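Local coordinates for protein heme peroxidase (Bacteroides thetaiotaomicron, PDB 2GVK) that is a dye-decolorizing (DyP-type) peroxidase that probably uses heme and hydrogen peroxide to oxidise dyes and related substrates, at residues Ala152-Val157 and His195-Trp200; Pro228-Asn233 and Ala286-Arg291; Leu242-Ala247 and Phe270-Arg275. All coordinates share one frame; numbering follows the deposited sequence. Where two conformers were deposited one is given.

Contact 1 of 3, residues Ala152-Val157 and His195-Trp200; sequences AIIGFV and HDMVAW
Two torsions set Ile154 against Trp200 and bring its CG2 over His195. In Ile154, CG1 occupies the crowded position between the backbone N and the carbonyl carbon (chi1 52°), which leaves CG2 anti to the carbonyl carbon; in Trp200, CG lies anti to the backbone N (chi1 177°). The contact illustrates how a beta turn can be seated against the start of a helix. Ala152 to Gly155 form a type I turn, and Gly155 opens the GXXDG sequence fingerprint of DyP-type peroxidases, while 195-200 leads from strand 186-195 into helix 197-201. The branch methyl CG2 of Ile154 serves two rings in CH-pi contacts. It sits over the face of His195, 4.2 Å from the ring centroid, and over the five-membered ring of Trp200, 4.1 Å from that centroid. Beside it, Ile154 CB rides over a face of the indole, offset toward the rim, 3.5 Å from Trp200 NE1. Ile153 adds its own branch methyl, with CG2 3.4 Å from CD2 of His195. The imidazole's polar end turns to another strand, where NE2 is hydrogen-bonded to Thr261. Phe156 approaches the rim of the indole, its CE1 3.7 Å from Trp200 CZ2, and Ile212 of helix 205-212 packs on both Ile154 and Phe156. Asp196 stands at the N-cap of the helix and accepts a bond from Ala199 N. The single polar link across the segments runs from Trp200 NE1 to Ile154 O at 3.0 Å, reaching the oxygen in its carbonyl plane, on a lone pair, with an N-H...O angle of 145°.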
loop_
_atom_site.group_PDB
_atom_site.type_symbol
_atom_site.label_atom_id
_atom_site.label_comp_id
_atom_site.label_asym_id
_atom_site.label_seq_id
_atom_site.Cartn_x
_atom_site.Cartn_y
_atom_site.Cartn_z
ATOM N N ALA A 152 18.328 15.421 -1.350
ATOM C CA ALA A 152 18.719 16.203 -2.477
ATOM C C ALA A 152 19.692 15.360 -3.322
ATOM O O ALA A 152 20.212 14.345 -2.861
ATOM C CB ALA A 152 19.376 17.504 -2.032
ATOM N N ILE A 153 19.931 15.786 -4.531
ATOM C CA ILE A 153 20.693 14.989 -5.469
ATOM C C ILE A 153 22.182 14.858 -5.027
ATOM O O ILE A 153 22.891 13.944 -5.460
ATOM C CB ILE A 153 20.561 15.581 -6.891
ATOM C CG1 ILE A 153 20.835 14.510 -7.967
ATOM C CG2 ILE A 153 21.449 16.795 -7.054
ATOM C CD1 ILE A 153 20.368 14.922 -9.335
ATOM N N ILE A 154 22.612 15.746 -4.128
ATOM C CA ILE A 154 23.967 15.675 -3.523
ATOM C C ILE A 154 24.051 14.638 -2.363
ATOM O O ILE A 154 25.081 14.515 -1.712
ATOM C CB ILE A 154 24.419 17.055 -3.002
ATOM C CG1 ILE A 154 23.328 17.642 -2.082
ATOM C CG2 ILE A 154 24.701 17.956 -4.150
ATOM C CD1 ILE A 154 23.822 18.596 -1.107
ATOM N N GLY A 155 22.947 13.944 -2.092
ATOM C CA GLY A 155 22.956 12.784 -1.190
ATOM C C GLY A 155 22.711 13.083 0.253
ATOM O O GLY A 155 22.974 12.253 1.110
ATOM N N PHE A 156 22.250 14.296 0.531
ATOM C CA PHE A 156 21.893 14.716 1.862
ATOM C C PHE A 156 20.406 14.962 1.896
ATOM O O PHE A 156 19.855 15.529 0.988
ATOM C CB PHE A 156 22.612 16.023 2.221
ATOM C CG PHE A 156 24.008 15.833 2.693
ATOM C CD1 PHE A 156 25.031 15.522 1.796
ATOM C CD2 PHE A 156 24.328 15.990 4.027
ATOM C CE1 PHE A 156 26.327 15.373 2.233
ATOM C CE2 PHE A 156 25.628 15.855 4.457
ATOM C CZ PHE A 156 26.621 15.510 3.566
ATOM N N VAL A 157 19.769 14.561 2.973
ATOM C CA VAL A 157 18.362 14.855 3.164
ATOM C C VAL A 157 18.156 16.342 3.167
ATOM O O VAL A 157 18.951 17.101 3.753
ATOM C CB VAL A 157 17.848 14.256 4.496
ATOM C CG1 VAL A 157 16.456 14.826 4.864
ATOM C CG2 VAL A 157 17.832 12.720 4.412
ATOM N N HIS A 195 24.929 21.103 -10.731
ATOM C CA HIS A 195 25.990 20.701 -9.811
ATOM C C HIS A 195 27.214 20.217 -10.511
ATOM O O HIS A 195 27.138 19.651 -11.624
ATOM C CB HIS A 195 25.494 19.606 -8.886
ATOM C CG HIS A 195 24.393 20.034 -8.002
ATOM N ND1 HIS A 195 24.551 21.013 -7.038
ATOM C CD2 HIS A 195 23.089 19.667 -7.959
ATOM C CE1 HIS A 195 23.401 21.198 -6.419
ATOM N NE2 HIS A 195 22.495 20.410 -6.970
ATOM N N ASP A 196 28.367 20.463 -9.877
ATOM C CA ASP A 196 29.631 19.852 -10.262
ATOM C C ASP A 196 29.757 18.589 -9.431
ATOM O O ASP A 196 30.347 18.587 -8.353
ATOM C CB ASP A 196 30.782 20.815 -9.981
ATOM C CG ASP A 196 32.128 20.298 -10.477
ATOM O OD1 ASP A 196 32.246 19.082 -10.803
ATOM O OD2 ASP A 196 33.096 21.115 -10.501
HETATM N N MSE A 197 29.136 17.518 -9.918
HETATM C CA MSE A 197 29.077 16.249 -9.162
HETATM C C MSE A 197 30.412 15.565 -9.047
HETATM O O MSE A 197 30.676 14.896 -8.075
HETATM C CB MSE A 197 28.067 15.296 -9.790
HETATM C CG MSE A 197 26.694 15.776 -9.705
HETATM SE SE MSE A 197 26.113 16.099 -7.857
HETATM C CE MSE A 197 25.604 14.287 -7.385
ATOM N N VAL A 198 31.278 15.755 -10.021
ATOM C CA VAL A 198 32.589 15.149 -9.954
ATOM C C VAL A 198 33.393 15.747 -8.792
ATOM O O VAL A 198 33.921 15.020 -7.959
ATOM C CB VAL A 198 33.351 15.303 -11.293
ATOM C CG1 VAL A 198 34.774 14.875 -11.137
ATOM C CG2 VAL A 198 32.651 14.486 -12.377
ATOM N N ALA A 199 33.373 17.066 -8.671
ATOM C CA ALA A 199 34.063 17.727 -7.572
ATOM C C ALA A 199 33.424 17.370 -6.219
ATOM O O ALA A 199 34.124 17.172 -5.235
ATOM C CB ALA A 199 34.052 19.186 -7.772
ATOM N N TRP A 200 32.087 17.328 -6.179
ATOM C CA TRP A 200 31.360 17.005 -4.949
ATOM C C TRP A 200 31.690 15.607 -4.461
ATOM O O TRP A 200 31.960 15.401 -3.281
ATOM C CB TRP A 200 29.861 17.128 -5.185
ATOM C CG TRP A 200 29.029 16.760 -4.017
ATOM C CD1 TRP A 200 28.222 15.678 -3.904
ATOM C CD2 TRP A 200 28.909 17.486 -2.774
ATOM N NE1 TRP A 200 27.628 15.658 -2.676
ATOM C CE2 TRP A 200 28.008 16.776 -1.970
ATOM C CE3 TRP A 200 29.489 18.663 -2.269
ATOM C CZ2 TRP A 200 27.640 17.214 -0.688
ATOM C CZ3 TRP A 200 29.123 19.094 -0.992
ATOM C CH2 TRP A 200 28.228 18.359 -0.214
#

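Contact 2 of 3, residues Pro228-Asn233 and Ala286-Arg291; sequences PGNAHN and AGNTDR. With EDO (1,2-ethanediol), chain H.
The imidazole of His232 and the carboxylate of Asp290 are nearly coplanar, their planes 24° apart, and they meet at the ring's edge. Asp290 OD2 lies beside ND1, close to the ring plane, and accepts a very short hydrogen bond of 2.5 Å from His232 ND1, a length that should not be over-read. At another part of the rim, O2 of a bound 1,2-ethanediol makes a weak bond of 3.3 Å with His232 NE2, in which either could be the donor. The second oxygen of the carboxylate, OD1, takes the backbone N of Leu292, so both arms of Asp290 are held and its plane is fixed against the ring. Another flat group, the amide of Asn288, reaches Gly229 O at 3.1 Å through ND2. The acceptor lies in the plane of that amide, yet the donor stands well above the Gly229 carbonyl plane (63° out of it). The same ND2 also binds Ser284 O.

Between these side chains the backbones are joined directly. Arg291 N donates to Asn230 O at 2.9 Å in a nearly straight bond, 169° at the hydrogen. Asn230 faces the 286-291 loop, with CB 3.2 Å from Thr289 O, and a water bridges the two residues by accepting from Asn230 ND2 and donating to Thr289 O. The type I turn Pro228-Ala231 thus leads into helix 232-235 while being tied to the loop that precedes strand 296-306.

A histidine ND1 bonded to a carboxylate, with NE2 facing a small-molecule site, recalls the proximal histidine-acid pair of DyP-type peroxidases. The bond would limit rotation of the His232 ring, leaving NE2 on the diol's side, where the heme iron would probably bind as in relatives; no heme is present here.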
loop_
_atom_site.group_PDB
_atom_site.type_symbol
_atom_site.label_atom_id
_atom_site.label_comp_id
_atom_site.label_asym_id
_atom_site.label_seq_id
_atom_site.Cartn_x
_atom_site.Cartn_y
_atom_site.Cartn_z
ATOM N N PRO A 228 30.657 25.037 10.419
ATOM C CA PRO A 228 31.285 26.265 9.912
ATOM C C PRO A 228 30.268 27.346 9.602
ATOM O O PRO A 228 29.106 27.045 9.269
ATOM C CB PRO A 228 31.975 25.809 8.629
ATOM C CG PRO A 228 31.896 24.301 8.639
ATOM C CD PRO A 228 30.768 23.927 9.464
ATOM N N GLY A 229 30.705 28.602 9.668
ATOM C CA GLY A 229 29.833 29.720 9.425
ATOM C C GLY A 229 29.369 29.848 7.999
ATOM O O GLY A 229 28.422 30.596 7.719
ATOM N N ASN A 230 30.033 29.136 7.079
ATOM C CA ASN A 230 29.644 29.178 5.643
ATOM C C ASN A 230 28.903 27.909 5.179
ATOM O O ASN A 230 28.668 27.722 3.984
ATOM C CB ASN A 230 30.853 29.448 4.743
ATOM C CG ASN A 230 31.940 28.391 4.867
ATOM O OD1 ASN A 230 31.886 27.512 5.725
ATOM N ND2 ASN A 230 32.920 28.469 3.997
ATOM N N ALA A 231 28.508 27.075 6.130
ATOM C CA ALA A 231 27.680 25.892 5.825
ATOM C C ALA A 231 26.350 26.335 5.256
ATOM O O ALA A 231 25.821 27.387 5.632
ATOM C CB ALA A 231 27.471 25.057 7.065
ATOM N N HIS A 232 25.820 25.549 4.346
ATOM C CA HIS A 232 24.566 25.874 3.678
ATOM C C HIS A 232 23.441 26.144 4.666
ATOM O O HIS A 232 22.682 27.087 4.499
ATOM C CB HIS A 232 24.170 24.737 2.742
ATOM C CG HIS A 232 22.890 24.973 2.023
ATOM N ND1 HIS A 232 22.739 25.964 1.077
ATOM C CD2 HIS A 232 21.711 24.302 2.057
ATOM C CE1 HIS A 232 21.515 25.916 0.587
ATOM N NE2 HIS A 232 20.871 24.919 1.172
ATOM N N ASN A 233 23.320 25.315 5.685
ATOM C CA ASN A 233 22.225 25.488 6.633
ATOM C C ASN A 233 22.504 26.597 7.654
ATOM O O ASN A 233 21.599 27.072 8.299
ATOM C CB ASN A 233 21.889 24.203 7.319
ATOM C CG ASN A 233 22.714 23.948 8.478
ATOM O OD1 ASN A 233 23.877 24.334 8.529
ATOM N ND2 ASN A 233 22.131 23.300 9.476
ATOM N N ALA A 286 30.123 40.071 4.291
ATOM C CA ALA A 286 30.500 39.946 2.878
ATOM C C ALA A 286 31.685 39.000 2.721
ATOM O O ALA A 286 32.698 39.133 3.412
ATOM C CB ALA A 286 30.823 41.266 2.318
ATOM N N GLY A 287 31.546 38.047 1.812
ATOM C CA GLY A 287 32.587 37.049 1.582
ATOM C C GLY A 287 32.288 35.721 2.235
ATOM O O GLY A 287 32.832 34.706 1.839
ATOM N N ASN A 288 31.394 35.719 3.237
ATOM C CA ASN A 288 31.004 34.488 3.930
ATOM C C ASN A 288 29.910 33.750 3.155
ATOM O O ASN A 288 28.795 33.550 3.653
ATOM C CB ASN A 288 30.526 34.792 5.361
ATOM C CG ASN A 288 30.218 33.527 6.153
ATOM O OD1 ASN A 288 30.917 32.526 6.028
ATOM N ND2 ASN A 288 29.150 33.556 6.928
ATOM N N THR A 289 30.225 33.400 1.919
ATOM C CA THR A 289 29.235 32.853 1.001
ATOM C C THR A 289 28.926 31.370 1.301
ATOM O O THR A 289 29.723 30.668 1.951
ATOM C CB THR A 289 29.701 32.998 -0.453
ATOM O OG1 THR A 289 31.026 32.469 -0.595
ATOM C CG2 THR A 289 29.704 34.469 -0.867
ATOM N N ASP A 290 27.758 30.927 0.852
ATOM C CA ASP A 290 27.353 29.522 0.955
ATOM C C ASP A 290 28.396 28.613 0.285
ATOM O O ASP A 290 28.660 28.715 -0.928
ATOM C CB ASP A 290 25.988 29.342 0.272
ATOM C CG ASP A 290 25.356 27.997 0.552
ATOM O OD1 ASP A 290 26.060 27.066 0.989
ATOM O OD2 ASP A 290 24.138 27.867 0.299
ATOM N N ARG A 291 29.008 27.753 1.062
ATOM C CA ARG A 291 30.022 26.850 0.546
ATOM C C ARG A 291 29.448 25.906 -0.531
ATOM O O ARG A 291 30.154 25.473 -1.415
ATOM C CB ARG A 291 30.618 26.051 1.688
ATOM C CG ARG A 291 31.577 25.035 1.281
ATOM C CD ARG A 291 32.991 25.569 1.103
ATOM N NE ARG A 291 33.909 24.453 1.146
ATOM C CZ ARG A 291 34.482 23.898 0.092
ATOM N NH1 ARG A 291 34.408 24.469 -1.093
ATOM N NH2 ARG A 291 35.211 22.795 0.250
HETATM C C1 EDO H . 18.374 27.817 -1.105
HETATM O O1 EDO H . 18.425 28.546 -2.367
HETATM C C2 EDO H . 18.500 26.292 -1.340
HETATM O O2 EDO H . 17.896 25.551 -0.217
HETATM O O HOH W 1 32.454 30.470 1.984
#

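Contact 3 of 3, residues Leu242-Ala247 and Phe270-Arg275; sequences LKIVRA and FSTTRR. With EDO (1,2-ethanediol), chain H.
Ile244 and Thr272 run past each other in opposite directions, whereas Ile244 and Thr273 meet at about a right angle; from these two orientations the contact is built. One methyl serves both. Ile244 CG2 lies 3.6 Å from Thr272 CG2 and equally 3.6 Å from Thr273 OG1, so that it faces a methyl of one threonine and the hydroxyl of the next. Its direction follows from chi1 of 72°, which puts CG1 between the backbone N and the carbonyl carbon and CG2 anti to the carbonyl carbon. In Thr272 the methyl CG2 is anti to the backbone N, and it also passes 4.0 Å from Lys243 N. Leu242 and Thr272 lie at a slant, with the closest approach, 3.9 Å, between Leu242 CB and Thr272 OG1.

No direct hydrogen bond joins the two segments. A water does so instead: it stands 2.7 Å from Thr272 OG1, a bond whose direction is undecided, and accepts weakly from Lys243 N. The direct contact is thus van der Waals packing of Ile244 CG2 and Leu242 against threonine methyl and hydroxyl groups, with a water making the polar link at its side.

Neighbouring elements finish the packing. Ala267 of strand 258-267 touches both Ile244 and Thr273, and Met276, further along the helix, packs on Ile244 and Arg246. Lys243 turns to Glu167 in a salt bridge. Arg246 NH1 reaches O2 of the bound 1,2-ethanediol in a weak bond of 3.0 Å.

Strand 245-253 borders the sheet beside 258-267, and helix 270-281 follows that second strand. Such a helix, packed on the sheet and leading to the last strand, is typical of the ferredoxin-like half of the DyP fold, within the dimeric alpha+beta barrel superfamily.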
loop_
_atom_site.group_PDB
_atom_site.type_symbol
_atom_site.label_atom_id
_atom_site.label_comp_id
_atom_site.label_asym_id
_atom_site.label_seq_id
_atom_site.Cartn_x
_atom_site.Cartn_y
_atom_site.Cartn_z
ATOM N N LEU A 242 12.420 33.890 10.861
ATOM C CA LEU A 242 12.047 34.232 9.518
ATOM C C LEU A 242 12.367 33.021 8.642
ATOM O O LEU A 242 13.518 32.605 8.554
ATOM C CB LEU A 242 12.820 35.429 9.050
ATOM C CG LEU A 242 12.536 36.726 9.812
ATOM C CD1 LEU A 242 13.497 37.788 9.387
ATOM C CD2 LEU A 242 11.109 37.175 9.596
ATOM N N LYS A 243 11.343 32.447 8.037
ATOM C CA LYS A 243 11.477 31.174 7.344
ATOM C C LYS A 243 10.640 31.143 6.123
ATOM O O LYS A 243 9.650 31.884 6.013
ATOM C CB LYS A 243 11.039 30.023 8.266
ATOM C CG LYS A 243 11.739 30.013 9.580
ATOM C CD LYS A 243 11.402 28.796 10.406
ATOM C CE LYS A 243 12.236 28.762 11.695
ATOM N NZ LYS A 243 11.947 27.580 12.516
ATOM N N ILE A 244 11.023 30.275 5.191
ATOM C CA ILE A 244 10.224 29.986 4.035
ATOM C C ILE A 244 10.004 28.461 3.950
ATOM O O ILE A 244 10.535 27.700 4.766
ATOM C CB ILE A 244 10.886 30.502 2.743
ATOM C CG1 ILE A 244 12.109 29.641 2.367
ATOM C CG2 ILE A 244 11.270 31.966 2.912
ATOM C CD1 ILE A 244 12.772 30.040 1.038
ATOM N N VAL A 245 9.176 28.042 3.003
ATOM C CA VAL A 245 8.908 26.621 2.779
ATOM C C VAL A 245 9.551 26.243 1.466
ATOM O O VAL A 245 9.174 26.744 0.430
ATOM C CB VAL A 245 7.407 26.341 2.727
ATOM C CG1 VAL A 245 7.131 24.878 2.325
ATOM C CG2 VAL A 245 6.771 26.678 4.057
ATOM N N ARG A 246 10.534 25.352 1.527
ATOM C CA ARG A 246 11.423 25.113 0.397
ATOM C C ARG A 246 11.296 23.679 -0.104
ATOM O O ARG A 246 11.161 22.745 0.687
ATOM C CB ARG A 246 12.873 25.410 0.782
ATOM C CG ARG A 246 13.109 26.833 1.260
ATOM C CD ARG A 246 14.570 27.169 1.510
ATOM N NE ARG A 246 14.942 26.989 2.911
ATOM C CZ ARG A 246 16.184 26.808 3.336
ATOM N NH1 ARG A 246 17.187 26.781 2.467
ATOM N NH2 ARG A 246 16.429 26.654 4.629
ATOM N N ALA A 247 11.398 23.497 -1.418
ATOM C CA ALA A 247 11.971 22.269 -1.979
ATOM C C ALA A 247 13.334 22.479 -2.639
ATOM O O ALA A 247 13.669 23.580 -3.076
ATOM C CB ALA A 247 11.000 21.619 -2.948
ATOM N N PHE A 270 8.678 37.982 0.342
ATOM C CA PHE A 270 9.851 37.716 -0.470
ATOM C C PHE A 270 11.150 38.269 0.170
ATOM O O PHE A 270 12.218 37.776 -0.099
ATOM C CB PHE A 270 9.675 38.259 -1.890
ATOM C CG PHE A 270 10.841 37.947 -2.804
ATOM C CD1 PHE A 270 11.241 36.613 -3.025
ATOM C CD2 PHE A 270 11.560 38.963 -3.408
ATOM C CE1 PHE A 270 12.313 36.327 -3.846
ATOM C CE2 PHE A 270 12.627 38.677 -4.233
ATOM C CZ PHE A 270 13.006 37.349 -4.458
ATOM N N SER A 271 11.005 39.249 1.067
ATOM C CA SER A 271 12.157 39.825 1.772
ATOM C C SER A 271 12.973 38.747 2.511
ATOM O O SER A 271 14.177 38.845 2.602
ATOM C CB SER A 271 11.711 40.949 2.742
ATOM O OG SER A 271 10.916 40.467 3.801
ATOM N N THR A 272 12.317 37.711 2.988
ATOM C CA THR A 272 13.027 36.633 3.667
ATOM C C THR A 272 13.864 35.844 2.671
ATOM O O THR A 272 15.057 35.565 2.903
ATOM C CB THR A 272 12.052 35.710 4.405
ATOM O OG1 THR A 272 11.448 36.432 5.497
ATOM C CG2 THR A 272 12.760 34.488 4.960
ATOM N N THR A 273 13.243 35.480 1.564
ATOM C CA THR A 273 13.938 34.750 0.518
ATOM C C THR A 273 15.110 35.569 -0.002
ATOM O O THR A 273 16.216 35.047 -0.171
ATOM C CB THR A 273 12.989 34.421 -0.651
ATOM O OG1 THR A 273 11.794 33.837 -0.128
ATOM C CG2 THR A 273 13.662 33.455 -1.642
ATOM N N ARG A 274 14.892 36.858 -0.178
ATOM C CA ARG A 274 15.936 37.706 -0.716
ATOM C C ARG A 274 17.092 37.836 0.275
ATOM O O ARG A 274 18.242 37.788 -0.121
ATOM C CB ARG A 274 15.420 39.088 -1.127
ATOM C CG ARG A 274 16.498 39.865 -1.891
ATOM C CD ARG A 274 16.066 41.208 -2.418
ATOM N NE ARG A 274 17.254 41.968 -2.841
ATOM C CZ ARG A 274 17.884 41.816 -4.013
ATOM N NH1 ARG A 274 17.408 40.998 -4.940
ATOM N NH2 ARG A 274 18.974 42.534 -4.272
ATOM N N ARG A 275 16.787 37.899 1.568
ATOM C CA ARG A 275 17.841 37.966 2.578
ATOM C C ARG A 275 18.674 36.683 2.601
ATOM O O ARG A 275 19.898 36.726 2.747
ATOM C CB ARG A 275 17.252 38.242 3.962
ATOM C CG ARG A 275 18.269 38.176 5.098
ATOM C CD ARG A 275 18.080 39.239 6.173
ATOM N NE ARG A 275 18.060 40.588 5.619
ATOM C CZ ARG A 275 18.031 41.691 6.356
ATOM N NH1 ARG A 275 18.013 41.608 7.679
ATOM N NH2 ARG A 275 18.015 42.884 5.773
HETATM C C1 EDO H . 18.374 27.817 -1.105
HETATM O O1 EDO H . 18.425 28.546 -2.367
HETATM C C2 EDO H . 18.500 26.292 -1.340
HETATM O O2 EDO H . 17.896 25.551 -0.217
HETATM O O HOH W 2 9.680 35.147 7.032
#

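Overall arrangement
All three contacts lie in the C-terminal half of the DyP-type fold, and none touches another directly. Contact 1 comes first along the chain, whereas contact 3 falls between the two segments of contact 2. The centres of contacts 1 and 2 are about 17 Å apart, as are those of contacts 2 and 3, while contacts 1 and 3 lie about 22 Å apart; nearest atoms of contacts 2 and 3 come within about 4 Å. One 1,2-ethanediol, also bonded to Asn248, is shared by contacts 2 and 3 through weak bonds to His232 and Arg246. That molecule, probably from the crystallisation liquor, may mark part of the pocket where heme, absent here, would bind as in relatives.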